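Local structure of AGR_C_4470p (Agrobacterium tumefaciens str. C58, 2HQV) at residues A[85-90]-A[158-163]. The protein is of unknown function but belongs to the ChuX/HutX haem-utilisation family, so a role in handling haem is likely. Residues are numbered along the deposited sequence; the frame is centred on the assembly and turned at random.
Sequences ILMIVQ and FKIFVR
Leu-86 pairs with Phe-161, and Ile-88 with Lys-159, as hydrogen-bonded pairs of two antiparallel strands. Phe-161 N meets Leu-86 O at 2.8 Å, almost straight (177° at the hydrogen). Leu-86 N returns a bond to Phe-161 O at 3.1 Å. Lys-159 N donates to Ile-88 O at 3.0 Å. Ile-88 N also points to Lys-159 O, whose position is less certain. Met-87 and Ile-160 form the non-hydrogen-bonded pair between them.

Apolar contacts line both faces. On one, selenium of selenomethionine Met-87 lies oblique to the Phe-158 ring, 4.7 Å from its centre, a Met-aromatic contact. The two side chains cross at about a right angle. Ile-160 CG2 packs on Ile-85 CG1 at 3.7 Å. Leu-96 and Ile-94 of the second subunit cover Met-87 and Phe-158, respectively. On the other face, Ile-88 CD1 meets Phe-161 CD2 at 3.5 Å, oblique to the ring. The aliphatic part of Arg-163 packs on Leu-86. Its bend at chi2 (-63°) puts Arg-163 CD against Leu-86 CB at 3.4 Å.

Polar groups are bound near the strand ends. Water 1 donates to Gln-90 OE1 (2.6 Å) and accepts from Lys-159 NZ. Arg-163 NH1 forms a salt bridge with Glu-84.

Strand 142-151 lies beyond 158-161, and strand 94-100, outermost within this chain, beyond 85-90. The pair is thus two inner strands of a six-stranded antiparallel sheet within the ChuX/HutX family region.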
loop_
_atom_site.group_PDB
_atom_site.type_symbol
_atom_site.label_atom_id
_atom_site.label_comp_id
_atom_site.label_asym_id
_atom_site.label_seq_id
_atom_site.Cartn_x
_atom_site.Cartn_y
_atom_site.Cartn_z
ATOM N N ILE A 85 -10.553 -8.373 -11.913
ATOM C CA ILE A 85 -9.526 -9.095 -11.174
ATOM C C ILE A 85 -9.480 -8.562 -9.741
ATOM O O ILE A 85 -10.343 -7.787 -9.332
ATOM C CB ILE A 85 -8.129 -8.934 -11.856
ATOM C CG1 ILE A 85 -7.820 -7.458 -12.149
ATOM C CG2 ILE A 85 -8.110 -9.710 -13.162
ATOM C CD1 ILE A 85 -7.562 -6.581 -10.916
ATOM N N LEU A 86 -8.494 -8.989 -8.963
ATOM C CA LEU A 86 -8.375 -8.485 -7.606
ATOM C C LEU A 86 -7.000 -7.847 -7.446
ATOM O O LEU A 86 -5.978 -8.515 -7.570
ATOM C CB LEU A 86 -8.551 -9.607 -6.577
ATOM C CG LEU A 86 -8.428 -9.135 -5.120
ATOM C CD1 LEU A 86 -9.536 -8.136 -4.819
ATOM C CD2 LEU A 86 -8.512 -10.326 -4.166
HETATM N N MSE A 87 -6.994 -6.544 -7.206
HETATM C CA MSE A 87 -5.762 -5.798 -7.015
HETATM C C MSE A 87 -5.413 -5.796 -5.532
HETATM O O MSE A 87 -6.262 -5.505 -4.691
HETATM C CB MSE A 87 -5.935 -4.358 -7.516
HETATM C CG MSE A 87 -5.005 -3.357 -6.845
HETATM SE SE MSE A 87 -3.122 -3.392 -7.386
HETATM C CE MSE A 87 -2.701 -5.219 -7.327
ATOM N N ILE A 88 -4.172 -6.135 -5.205
ATOM C CA ILE A 88 -3.762 -6.149 -3.805
ATOM C C ILE A 88 -2.436 -5.438 -3.546
ATOM O O ILE A 88 -1.430 -5.701 -4.202
ATOM C CB ILE A 88 -3.635 -7.583 -3.258
ATOM C CG1 ILE A 88 -4.964 -8.324 -3.409
ATOM C CG2 ILE A 88 -3.238 -7.540 -1.774
ATOM C CD1 ILE A 88 -4.942 -9.733 -2.838
ATOM N N VAL A 89 -2.459 -4.527 -2.584
ATOM C CA VAL A 89 -1.276 -3.784 -2.180
ATOM C C VAL A 89 -1.170 -4.096 -0.698
ATOM O O VAL A 89 -2.175 -4.059 0.012
ATOM C CB VAL A 89 -1.446 -2.260 -2.370
ATOM C CG1 VAL A 89 -0.321 -1.508 -1.644
ATOM C CG2 VAL A 89 -1.410 -1.911 -3.862
ATOM N N GLN A 90 0.033 -4.412 -0.237
ATOM C CA GLN A 90 0.239 -4.753 1.165
ATOM C C GLN A 90 1.475 -4.110 1.785
ATOM O O GLN A 90 2.532 -4.045 1.164
ATOM C CB GLN A 90 0.316 -6.282 1.314
ATOM C CG GLN A 90 0.982 -6.768 2.601
ATOM C CD GLN A 90 0.785 -8.257 2.834
ATOM O OE1 GLN A 90 0.652 -9.031 1.887
ATOM N NE2 GLN A 90 0.781 -8.665 4.100
ATOM N N PHE A 158 2.894 -4.649 -6.093
ATOM C CA PHE A 158 1.468 -4.928 -5.979
ATOM C C PHE A 158 1.261 -6.273 -6.649
ATOM O O PHE A 158 2.165 -6.774 -7.328
ATOM C CB PHE A 158 0.625 -3.835 -6.654
ATOM C CG PHE A 158 0.834 -3.724 -8.139
ATOM C CD1 PHE A 158 0.027 -4.432 -9.026
ATOM C CD2 PHE A 158 1.845 -2.918 -8.651
ATOM C CE1 PHE A 158 0.229 -4.336 -10.413
ATOM C CE2 PHE A 158 2.056 -2.815 -10.024
ATOM C CZ PHE A 158 1.247 -3.526 -10.906
ATOM N N LYS A 159 0.081 -6.857 -6.458
ATOM C CA LYS A 159 -0.226 -8.168 -7.025
ATOM C C LYS A 159 -1.613 -8.172 -7.658
ATOM O O LYS A 159 -2.534 -7.570 -7.133
ATOM C CB LYS A 159 -0.204 -9.231 -5.919
ATOM C CG LYS A 159 1.091 -9.319 -5.134
ATOM C CD LYS A 159 0.946 -10.212 -3.899
ATOM C CE LYS A 159 2.253 -10.250 -3.097
ATOM N NZ LYS A 159 2.161 -11.096 -1.868
ATOM N N ILE A 160 -1.760 -8.856 -8.783
ATOM C CA ILE A 160 -3.059 -8.956 -9.438
ATOM C C ILE A 160 -3.449 -10.433 -9.328
ATOM O O ILE A 160 -2.742 -11.307 -9.835
ATOM C CB ILE A 160 -2.997 -8.581 -10.942
ATOM C CG1 ILE A 160 -2.440 -7.165 -11.125
ATOM C CG2 ILE A 160 -4.390 -8.704 -11.561
ATOM C CD1 ILE A 160 -3.280 -6.060 -10.484
ATOM N N PHE A 161 -4.560 -10.702 -8.654
ATOM C CA PHE A 161 -5.034 -12.063 -8.474
ATOM C C PHE A 161 -6.182 -12.431 -9.393
ATOM O O PHE A 161 -7.026 -11.597 -9.714
ATOM C CB PHE A 161 -5.495 -12.276 -7.029
ATOM C CG PHE A 161 -4.384 -12.571 -6.080
ATOM C CD1 PHE A 161 -4.085 -13.883 -5.735
ATOM C CD2 PHE A 161 -3.610 -11.543 -5.553
ATOM C CE1 PHE A 161 -3.026 -14.174 -4.875
ATOM C CE2 PHE A 161 -2.544 -11.823 -4.688
ATOM C CZ PHE A 161 -2.256 -13.143 -4.352
ATOM N N VAL A 162 -6.196 -13.691 -9.817
ATOM C CA VAL A 162 -7.279 -14.209 -10.641
ATOM C C VAL A 162 -8.433 -14.405 -9.647
ATOM O O VAL A 162 -8.226 -14.905 -8.542
ATOM C CB VAL A 162 -6.886 -15.568 -11.272
ATOM C CG1 VAL A 162 -8.104 -16.239 -11.890
ATOM C CG2 VAL A 162 -5.825 -15.345 -12.343
ATOM N N ARG A 163 -9.637 -14.002 -10.029
ATOM C CA ARG A 163 -10.792 -14.126 -9.144
ATOM C C ARG A 163 -11.389 -15.524 -9.082
ATOM O O ARG A 163 -11.066 -16.390 -9.890
ATOM C CB ARG A 163 -11.884 -13.141 -9.567
ATOM C CG ARG A 163 -11.449 -11.688 -9.537
ATOM C CD ARG A 163 -11.097 -11.243 -8.130
ATOM N NE ARG A 163 -12.274 -11.131 -7.273
ATOM C CZ ARG A 163 -13.278 -10.293 -7.501
ATOM N NH1 ARG A 163 -13.246 -9.497 -8.560
ATOM N NH2 ARG A 163 -14.309 -10.242 -6.666
HETATM O O HOH W 1 0.082 -9.314 -0.612
#